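Local coordinates for putative cell filamentation protein (Bartonella quintana, PDB 4N67) that binds ADP and, as a Fic-domain effector probably delivered into host cells, probably transfers AMP from ATP onto target proteins, at residues P106-L120 and E144-R156. The protein carries 2 engineered substitutions. Numbering follows the deposited sequence.
Sequences PFAVGSQIQRELKKL and EVFTALDHAHPFR. With ADP (adenosine-5'-diphosphate), chain B.
Phe-107 lies flat against His-153 beside the bound ADP, at the nucleotide site of this Fic domain. The sequence HPFRKGNGR, which starts at His-153, is the Fic signature motif, and in Fic AMP transferases its histidine is the catalytic base. The two rings form a face-to-face stack, with centroids 3.7 Å apart and planes at 5°. His-153 CB also sits over the Phe-107 face as a CH-pi contact. His-153 follows helix 144-152 with positive phi. Its chi1 (-166°, CG anti to the backbone N) carries the imidazole over Phe-107, and chi2 turns it parallel to that ring. Asp-150 OD1 accepts a hydrogen bond of 2.6 Å from O3' of the ADP ribose. Ser-192 and Gln-163 also bond the Asp-150 carboxylate.

Polar bonds tie both the loop at Ala-108 and helix 112-120, through Glu-116, to the end of helix 144-152. Ala-108 N donates to His-151 O at 2.9 Å, nearly straight. The His-151 ring reaches back to Glu-116, whose chain is extended beyond CG. ND1 donates in its ring plane to the syn side of Glu-116 OE1, and the carboxylate and ring planes are 25° apart. The carboxylate probably raises the imidazole pKa. One water links His-151 NE2 to Pro-106 O.

Apolar packing joins helix 112-120 to helix 144-152 and to Pro-154 just beyond it. The axes of 112-120 and 144-152 come within 9.6 Å and run antiparallel. Leu-117 rests on Pro-154 and Ala-152, and Ile-113 CG2 meets Pro-154 CB at 3.8 Å. Helix 59-70 also packs on Leu-117 and Pro-154. Leu-120 divides its branches: CD1 touches Val-145, and CD2 meets Leu-149 CD2 at 3.6 Å. Beside the Glu-116 carboxylate, a second water donates to OE1 and to Ala-148 O, the latter 2.7 Å from the water oxygen.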
ATOM      1  N   PRO A 106      16.799   2.070   2.265  1.00 18.70           N
ATOM      2  CA  PRO A 106      15.722   2.972   1.930  1.00 17.62           C
ATOM      3  C   PRO A 106      14.680   2.333   1.002  1.00 16.39           C
ATOM      4  O   PRO A 106      14.899   1.255   0.435  1.00 17.40           O
ATOM      5  CB  PRO A 106      16.449   4.098   1.193  1.00 18.00           C
ATOM      6  CG  PRO A 106      17.538   3.392   0.465  1.00 18.92           C
ATOM      7  CD  PRO A 106      17.992   2.315   1.420  1.00 19.45           C
ATOM      8  N   PHE A 107      13.566   3.030   0.864  1.00 15.49           N
ATOM      9  CA  PHE A 107      12.572   2.708  -0.166  1.00 14.64           C
ATOM     10  C   PHE A 107      13.086   3.156  -1.533  1.00 14.91           C
ATOM     11  O   PHE A 107      14.131   3.807  -1.651  1.00 15.15           O
ATOM     12  CB  PHE A 107      11.247   3.414   0.163  1.00 14.31           C
ATOM     13  CG  PHE A 107      10.626   2.969   1.471  1.00 14.79           C
ATOM     14  CD1 PHE A 107      10.206   1.662   1.641  1.00 15.56           C
ATOM     15  CD2 PHE A 107      10.445   3.859   2.513  1.00 15.26           C
ATOM     16  CE1 PHE A 107       9.633   1.240   2.825  1.00 16.04           C
ATOM     17  CE2 PHE A 107       9.856   3.441   3.694  1.00 15.72           C
ATOM     18  CZ  PHE A 107       9.450   2.138   3.851  1.00 15.85           C
ATOM     19  N   ALA A 108      12.324   2.827  -2.568  1.00 14.19           N
ATOM     20  CA  ALA A 108      12.609   3.280  -3.936  1.00 14.62           C
ATOM     21  C   ALA A 108      12.783   4.789  -3.958  1.00 14.85           C
ATOM     22  O   ALA A 108      12.054   5.530  -3.296  1.00 13.90           O
ATOM     23  CB  ALA A 108      11.463   2.859  -4.862  1.00 14.18           C
ATOM     24  N   VAL A 109      13.789   5.231  -4.718  1.00 16.01           N
ATOM     25  CA  VAL A 109      14.085   6.641  -4.863  1.00 16.94           C
ATOM     26  C   VAL A 109      13.676   7.160  -6.233  1.00 17.61           C
ATOM     27  O   VAL A 109      14.057   6.571  -7.236  1.00 18.96           O
ATOM     28  CB  VAL A 109      15.589   6.868  -4.681  1.00 18.37           C
ATOM     29  CG1 VAL A 109      15.924   8.325  -4.792  1.00 18.71           C
ATOM     30  CG2 VAL A 109      16.036   6.306  -3.349  1.00 19.14           C
ATOM     31  N   GLY A 110      12.901   8.238  -6.226  1.00 18.45           N
ATOM     32  CA  GLY A 110      12.513   8.986  -7.443  1.00 20.23           C
ATOM     33  C   GLY A 110      11.884   8.094  -8.483  1.00 20.79           C
ATOM     34  O   GLY A 110      10.887   7.458  -8.210  1.00 20.64           O
ATOM     35  N   SER A 111      12.461   8.066  -9.677  1.00 22.72           N
ATOM     36  CA  SER A 111      11.906   7.250 -10.786  1.00 23.09           C
ATOM     37  C   SER A 111      11.973   5.714 -10.592  1.00 22.17           C
ATOM     38  O   SER A 111      11.329   4.941 -11.333  1.00 21.11           O
ATOM     39  CB  SER A 111      12.528   7.663 -12.104  1.00 25.20           C
ATOM     40  OG  SER A 111      13.887   7.274 -12.173  1.00 26.14           O
ATOM     41  N   GLN A 112      12.726   5.238  -9.586  1.00 20.10           N
ATOM     42  CA  GLN A 112      12.642   3.831  -9.212  1.00 19.31           C
ATOM     43  C   GLN A 112      11.204   3.439  -8.863  1.00 17.15           C
ATOM     44  O   GLN A 112      10.822   2.281  -9.006  1.00 17.00           O
ATOM     45  CB  GLN A 112      13.516   3.528  -8.004  1.00 19.57           C
ATOM     46  CG  GLN A 112      14.975   3.604  -8.353  1.00 21.04           C
ATOM     47  CD  GLN A 112      15.883   3.373  -7.172  1.00 21.84           C
ATOM     48  OE1 GLN A 112      15.437   3.290  -6.021  1.00 21.17           O
ATOM     49  NE2 GLN A 112      17.188   3.271  -7.451  1.00 22.61           N
ATOM     50  N   ILE A 113      10.433   4.388  -8.352  1.00 16.63           N
ATOM     51  CA  ILE A 113       9.057   4.095  -7.931  1.00 15.70           C
ATOM     52  C   ILE A 113       8.292   3.647  -9.161  1.00 16.26           C
ATOM     53  O   ILE A 113       7.657   2.615  -9.137  1.00 15.31           O
ATOM     54  CB  ILE A 113       8.369   5.310  -7.289  1.00 15.55           C
ATOM     55  CG1 ILE A 113       9.060   5.694  -5.963  1.00 15.73           C
ATOM     56  CG2 ILE A 113       6.885   5.047  -7.083  1.00 15.51           C
ATOM     57  CD1 ILE A 113       8.535   6.999  -5.374  1.00 15.89           C
ATOM     58  N   GLN A 114       8.359   4.430 -10.227  1.00 18.02           N
ATOM     59  CA  GLN A 114       7.621   4.068 -11.458  1.00 20.32           C
ATOM     60  C   GLN A 114       8.152   2.785 -12.087  1.00 19.73           C
ATOM     61  O   GLN A 114       7.363   1.931 -12.545  1.00 19.63           O
ATOM     62  CB  GLN A 114       7.700   5.193 -12.486  1.00 23.47           C
ATOM     63  CG  GLN A 114       7.053   6.511 -12.067  1.00 26.54           C
ATOM     64  CD  GLN A 114       5.660   6.365 -11.481  1.00 28.94           C
ATOM     65  OE1 GLN A 114       4.809   5.602 -11.977  1.00 35.19           O
ATOM     66  NE2 GLN A 114       5.413   7.104 -10.417  1.00 31.84           N
ATOM     67  N   ARG A 115       9.473   2.642 -12.104  1.00 19.63           N
ATOM     68  CA  ARG A 115      10.105   1.467 -12.700  1.00 19.95           C
ATOM     69  C   ARG A 115       9.720   0.193 -11.952  1.00 18.45           C
ATOM     70  O   ARG A 115       9.429  -0.837 -12.566  1.00 18.48           O
ATOM     71  CB  ARG A 115      11.651   1.622 -12.763  1.00 22.12           C
ATOM     72  CG  ARG A 115      12.166   2.499 -13.896  1.00 24.88           C
ATOM     73  CD  ARG A 115      13.701   2.627 -13.911  1.00 26.99           C
ATOM     74  NE  ARG A 115      14.101   3.880 -13.261  1.00 29.26           N
ATOM     75  CZ  ARG A 115      14.979   4.025 -12.270  1.00 30.45           C
ATOM     76  NH1 ARG A 115      15.188   5.235 -11.770  1.00 31.57           N
ATOM     77  NH2 ARG A 115      15.642   2.998 -11.770  1.00 30.42           N
ATOM     78  N   GLU A 116       9.719   0.259 -10.620  1.00 16.76           N
ATOM     79  CA  GLU A 116       9.317  -0.896  -9.836  1.00 16.46           C
ATOM     80  C   GLU A 116       7.841  -1.237  -9.992  1.00 15.40           C
ATOM     81  O   GLU A 116       7.494  -2.403 -10.021  1.00 15.32           O
ATOM     82  CB  GLU A 116       9.688  -0.721  -8.366  1.00 16.36           C
ATOM     83  CG  GLU A 116      11.205  -0.724  -8.170  1.00 17.43           C
ATOM     84  CD  GLU A 116      11.665  -0.475  -6.752  1.00 18.43           C
ATOM     85  OE1 GLU A 116      10.896  -0.757  -5.814  1.00 17.08           O
ATOM     86  OE2 GLU A 116      12.834  -0.035  -6.575  1.00 19.98           O
ATOM     87  N   LEU A 117       6.970  -0.246 -10.051  1.00 15.49           N
ATOM     88  CA  LEU A 117       5.551  -0.523 -10.258  1.00 15.32           C
ATOM     89  C   LEU A 117       5.334  -1.112 -11.651  1.00 15.75           C
ATOM     90  O   LEU A 117       4.515  -2.025 -11.785  1.00 16.16           O
ATOM     91  CB  LEU A 117       4.713   0.737 -10.089  1.00 15.17           C
ATOM     92  CG  LEU A 117       4.694   1.254  -8.654  1.00 15.16           C
ATOM     93  CD1 LEU A 117       3.955   2.563  -8.583  1.00 15.74           C
ATOM     94  CD2 LEU A 117       4.107   0.231  -7.689  1.00 15.36           C
ATOM     95  N   LYS A 118       6.054  -0.615 -12.662  1.00 16.60           N
ATOM     96  CA  LYS A 118       5.983  -1.204 -14.024  1.00 17.30           C
ATOM     97  C   LYS A 118       6.413  -2.657 -14.034  1.00 17.72           C
ATOM     98  O   LYS A 118       5.729  -3.515 -14.624  1.00 17.88           O
ATOM     99  CB  LYS A 118       6.834  -0.405 -15.012  1.00 18.31           C
ATOM    100  N   LYS A 119       7.521  -2.965 -13.359  1.00 17.64           N
ATOM    101  CA  LYS A 119       8.013  -4.340 -13.278  1.00 18.49           C
ATOM    102  C   LYS A 119       7.011  -5.256 -12.596  1.00 18.12           C
ATOM    103  O   LYS A 119       6.801  -6.393 -13.035  1.00 18.50           O
ATOM    104  CB  LYS A 119       9.387  -4.410 -12.584  1.00 19.35           C
ATOM    105  N   LEU A 120       6.375  -4.759 -11.530  1.00 17.37           N
ATOM    106  CA  LEU A 120       5.355  -5.530 -10.831  1.00 17.39           C
ATOM    107  C   LEU A 120       4.141  -5.797 -11.716  1.00 17.28           C
ATOM    108  O   LEU A 120       3.659  -6.927 -11.771  1.00 17.51           O
ATOM    109  CB  LEU A 120       4.959  -4.825  -9.527  1.00 16.98           C
ATOM    110  CG  LEU A 120       3.881  -5.564  -8.734  1.00 17.62           C
ATOM    111  CD1 LEU A 120       4.261  -7.006  -8.382  1.00 18.24           C
ATOM    112  CD2 LEU A 120       3.579  -4.739  -7.502  1.00 17.96           C
ATOM    113  N   GLU A 144       5.664 -12.154  -2.341  1.00 18.55           N
ATOM    114  CA  GLU A 144       6.607 -11.466  -3.237  1.00 19.67           C
ATOM    115  C   GLU A 144       6.016 -10.168  -3.801  1.00 18.03           C
ATOM    116  O   GLU A 144       6.706  -9.157  -3.926  1.00 18.14           O
ATOM    117  CB  GLU A 144       7.062 -12.380  -4.369  1.00 23.18           C
ATOM    118  CG  GLU A 144       7.894 -13.551  -3.890  1.00 27.27           C
ATOM    119  CD  GLU A 144       8.591 -14.298  -5.022  1.00 31.75           C
ATOM    120  OE1 GLU A 144       8.721 -13.720  -6.128  1.00 36.82           O
ATOM    121  OE2 GLU A 144       9.000 -15.462  -4.811  1.00 36.64           O
ATOM    122  N   VAL A 145       4.743 -10.184  -4.153  1.00 16.57           N
ATOM    123  CA  VAL A 145       4.102  -8.979  -4.645  1.00 15.73           C
ATOM    124  C   VAL A 145       4.131  -7.935  -3.521  1.00 14.87           C
ATOM    125  O   VAL A 145       4.440  -6.749  -3.732  1.00 14.37           O
ATOM    126  CB  VAL A 145       2.643  -9.269  -5.080  1.00 15.43           C
ATOM    127  CG1 VAL A 145       1.856  -7.982  -5.307  1.00 15.21           C
ATOM    128  CG2 VAL A 145       2.641 -10.155  -6.312  1.00 16.51           C
ATOM    129  N   PHE A 146       3.806  -8.366  -2.311  1.00 14.80           N
ATOM    130  CA  PHE A 146       3.758  -7.431  -1.177  1.00 14.91           C
ATOM    131  C   PHE A 146       5.133  -6.844  -0.886  1.00 15.18           C
ATOM    132  O   PHE A 146       5.255  -5.644  -0.612  1.00 14.62           O
ATOM    133  CB  PHE A 146       3.205  -8.095   0.092  1.00 16.03           C
ATOM    134  CG  PHE A 146       2.712  -7.101   1.082  1.00 16.61           C
ATOM    135  CD1 PHE A 146       1.470  -6.511   0.886  1.00 16.95           C
ATOM    136  CD2 PHE A 146       3.510  -6.646   2.114  1.00 18.35           C
ATOM    137  CE1 PHE A 146       1.004  -5.536   1.717  1.00 18.02           C
ATOM    138  CE2 PHE A 146       3.030  -5.667   2.988  1.00 18.63           C
ATOM    139  CZ  PHE A 146       1.769  -5.117   2.773  1.00 18.75           C
ATOM    140  N   THR A 147       6.166  -7.667  -0.895  1.00 15.94           N
ATOM    141  CA  THR A 147       7.502  -7.105  -0.628  1.00 16.53           C
ATOM    142  C   THR A 147       7.908  -6.131  -1.743  1.00 15.43           C
ATOM    143  O   THR A 147       8.543  -5.122  -1.464  1.00 15.43           O
ATOM    144  CB  THR A 147       8.570  -8.178  -0.399  1.00 18.89           C
ATOM    145  OG1 THR A 147       8.638  -9.037  -1.516  1.00 20.97           O
ATOM    146  CG2 THR A 147       8.216  -9.013   0.804  1.00 19.77           C
ATOM    147  N   ALA A 148       7.530  -6.411  -2.990  1.00 14.88           N
ATOM    148  CA  ALA A 148       7.779  -5.462  -4.073  1.00 14.45           C
ATOM    149  C   ALA A 148       7.063  -4.137  -3.830  1.00 13.92           C
ATOM    150  O   ALA A 148       7.644  -3.052  -3.996  1.00 13.94           O
ATOM    151  CB  ALA A 148       7.363  -6.066  -5.400  1.00 14.61           C
ATOM    152  N   LEU A 149       5.809  -4.210  -3.408  1.00 13.59           N
ATOM    153  CA  LEU A 149       5.069  -2.991  -3.074  1.00 13.44           C
ATOM    154  C   LEU A 149       5.704  -2.250  -1.912  1.00 13.34           C
ATOM    155  O   LEU A 149       5.798  -0.996  -1.932  1.00 13.11           O
ATOM    156  CB  LEU A 149       3.604  -3.319  -2.757  1.00 13.39           C
ATOM    157  CG  LEU A 149       2.748  -3.699  -3.964  1.00 13.63           C
ATOM    158  CD1 LEU A 149       1.420  -4.273  -3.473  1.00 14.13           C
ATOM    159  CD2 LEU A 149       2.500  -2.526  -4.901  1.00 13.98           C
ATOM    160  N   ASP A 150       6.132  -3.004  -0.910  1.00 13.63           N
ATOM    161  CA  ASP A 150       6.750  -2.402   0.285  1.00 14.08           C
ATOM    162  C   ASP A 150       7.944  -1.569  -0.114  1.00 14.14           C
ATOM    163  O   ASP A 150       8.092  -0.447   0.372  1.00 13.79           O
ATOM    164  CB  ASP A 150       7.250  -3.458   1.296  1.00 15.99           C
ATOM    165  CG  ASP A 150       6.291  -3.738   2.426  1.00 17.19           C
ATOM    166  OD1 ASP A 150       5.382  -2.945   2.690  1.00 18.78           O
ATOM    167  OD2 ASP A 150       6.555  -4.735   3.154  1.00 19.12           O
ATOM    168  N   HIS A 151       8.804  -2.118  -0.967  1.00 13.87           N
ATOM    169  CA  HIS A 151       9.999  -1.409  -1.362  1.00 14.00           C
ATOM    170  C   HIS A 151       9.656  -0.189  -2.196  1.00 13.62           C
ATOM    171  O   HIS A 151      10.273   0.859  -2.030  1.00 13.74           O
ATOM    172  CB  HIS A 151      10.979  -2.300  -2.120  1.00 14.82           C
ATOM    173  CG  HIS A 151      12.244  -1.587  -2.462  1.00 16.27           C
ATOM    174  ND1 HIS A 151      12.434  -0.953  -3.666  1.00 16.33           N
ATOM    175  CD2 HIS A 151      13.362  -1.352  -1.732  1.00 17.29           C
ATOM    176  CE1 HIS A 151      13.609  -0.349  -3.663  1.00 17.53           C
ATOM    177  NE2 HIS A 151      14.199  -0.585  -2.508  1.00 17.74           N
ATOM    178  N   ALA A 152       8.699  -0.317  -3.098  1.00 12.87           N
ATOM    179  CA  ALA A 152       8.338   0.830  -3.948  1.00 12.75           C
ATOM    180  C   ALA A 152       7.797   2.015  -3.124  1.00 12.60           C
ATOM    181  O   ALA A 152       8.103   3.176  -3.415  1.00 12.44           O
ATOM    182  CB  ALA A 152       7.335   0.423  -5.009  1.00 12.45           C
ATOM    183  N   HIS A 153       6.986   1.710  -2.106  1.00 12.22           N
ATOM    184  CA  HIS A 153       6.491   2.698  -1.157  1.00 12.31           C
ATOM    185  C   HIS A 153       6.053   3.977  -1.867  1.00 11.89           C
ATOM    186  O   HIS A 153       6.621   5.045  -1.635  1.00 12.45           O
ATOM    187  CB  HIS A 153       7.580   2.995  -0.120  1.00 13.07           C
ATOM    188  CG  HIS A 153       7.109   3.735   1.085  1.00 13.92           C
ATOM    189  ND1 HIS A 153       6.544   3.094   2.162  1.00 14.95           N
ATOM    190  CD2 HIS A 153       7.206   5.039   1.436  1.00 14.58           C
ATOM    191  CE1 HIS A 153       6.283   3.974   3.114  1.00 15.29           C
ATOM    192  NE2 HIS A 153       6.675   5.163   2.699  1.00 15.29           N
ATOM    193  N   PRO A 154       5.083   3.877  -2.790  1.00 11.21           N
ATOM    194  CA  PRO A 154       4.909   4.960  -3.755  1.00 11.31           C
ATOM    195  C   PRO A 154       4.370   6.275  -3.262  1.00 11.16           C
ATOM    196  O   PRO A 154       4.486   7.254  -3.982  1.00 11.44           O
ATOM    197  CB  PRO A 154       3.950   4.365  -4.801  1.00 11.39           C
ATOM    198  CG  PRO A 154       4.032   2.898  -4.581  1.00 11.56           C
ATOM    199  CD  PRO A 154       4.253   2.713  -3.130  1.00 11.22           C
ATOM    200  N   PHE A 155       3.766   6.287  -2.073  1.00 10.81           N
ATOM    201  CA  PHE A 155       3.072   7.465  -1.557  1.00 10.89           C
ATOM    202  C   PHE A 155       3.792   8.101  -0.377  1.00 11.16           C
ATOM    203  O   PHE A 155       4.525   7.451   0.351  1.00 11.05           O
ATOM    204  CB  PHE A 155       1.618   7.092  -1.211  1.00 10.86           C
ATOM    205  CG  PHE A 155       0.880   6.416  -2.347  1.00 10.62           C
ATOM    206  CD1 PHE A 155       0.345   7.169  -3.395  1.00 10.89           C
ATOM    207  CD2 PHE A 155       0.767   5.047  -2.412  1.00 10.55           C
ATOM    208  CE1 PHE A 155      -0.274   6.554  -4.457  1.00 11.09           C
ATOM    209  CE2 PHE A 155       0.143   4.441  -3.491  1.00 10.49           C
ATOM    210  CZ  PHE A 155      -0.369   5.205  -4.511  1.00 10.66           C
ATOM    211  N   ARG A 156       3.514   9.367  -0.161  1.00 11.27           N
ATOM    212  CA  ARG A 156       4.115  10.052   0.989  1.00 11.97           C
ATOM    213  C   ARG A 156       3.685   9.413   2.325  1.00 12.54           C
ATOM    214  O   ARG A 156       4.481   9.364   3.277  1.00 13.17           O
ATOM    215  CB  ARG A 156       3.777  11.534   0.934  1.00 12.37           C
ATOM    216  CG  ARG A 156       4.169  12.321   2.167  1.00 12.93           C
ATOM    217  CD  ARG A 156       5.683  12.352   2.397  1.00 13.68           C
ATOM    218  NE  ARG A 156       5.992  13.107   3.618  1.00 14.35           N
ATOM    219  CZ  ARG A 156       5.818  12.661   4.864  1.00 15.33           C
ATOM    220  NH1 ARG A 156       5.320  11.467   5.107  1.00 15.32           N
ATOM    221  NH2 ARG A 156       6.089  13.477   5.890  1.00 16.53           N
TER
HETATM  222  PB  ADP B 301       3.053   4.909   5.761  1.00 25.53           P
HETATM  223  O1B ADP B 301       4.230   5.814   6.161  1.00 28.42           O
HETATM  224  O2B ADP B 301       3.087   4.640   4.296  1.00 22.47           O
HETATM  225  O3B ADP B 301       1.686   5.417   6.224  1.00 25.37           O
HETATM  226  PA  ADP B 301       2.911   2.185   6.858  1.00 28.49           P
HETATM  227  O1A ADP B 301       2.780   1.856   8.354  1.00 32.23           O
HETATM  228  O2A ADP B 301       1.635   2.153   6.050  1.00 27.74           O
HETATM  229  O3A ADP B 301       3.545   3.689   6.685  1.00 29.46           O
HETATM  230  O5' ADP B 301       4.038   1.236   6.267  1.00 27.55           O
HETATM  231  C5' ADP B 301       4.155   0.987   4.862  1.00 25.96           C
HETATM  232  C4' ADP B 301       4.717  -0.419   4.679  1.00 26.56           C
HETATM  233  O4' ADP B 301       6.110  -0.430   5.054  1.00 27.49           O
HETATM  234  C3' ADP B 301       3.998  -1.467   5.524  1.00 25.72           C
HETATM  235  O3' ADP B 301       3.734  -2.650   4.743  1.00 24.64           O
HETATM  236  C2' ADP B 301       4.988  -1.757   6.636  1.00 26.11           C
HETATM  237  O2' ADP B 301       4.883  -3.070   7.201  1.00 27.07           O
HETATM  238  C1' ADP B 301       6.301  -1.553   5.938  1.00 27.55           C
HETATM  239  N9  ADP B 301       7.445  -1.261   6.826  1.00 27.94           N
HETATM  240  C8  ADP B 301       7.445  -0.768   8.081  1.00 29.57           C
HETATM  241  N7  ADP B 301       8.731  -0.638   8.484  1.00 30.36           N
HETATM  242  C5  ADP B 301       9.549  -1.038   7.502  1.00 30.15           C
HETATM  243  C6  ADP B 301      10.996  -1.164   7.281  1.00 31.72           C
HETATM  244  N6  ADP B 301      11.832  -0.778   8.293  1.00 33.77           N
HETATM  245  N1  ADP B 301      11.459  -1.620   6.107  1.00 30.62           N
HETATM  246  C2  ADP B 301      10.587  -1.978   5.124  1.00 30.37           C
HETATM  247  N3  ADP B 301       9.246  -1.894   5.276  1.00 27.32           N
HETATM  248  C4  ADP B 301       8.684  -1.443   6.396  1.00 27.43           C
HETATM  249  O   HOH W   1      16.624   0.042  -1.343  1.00 33.07           O
HETATM  250  O   HOH W   2       9.593  -3.062  -5.873  1.00 24.06           O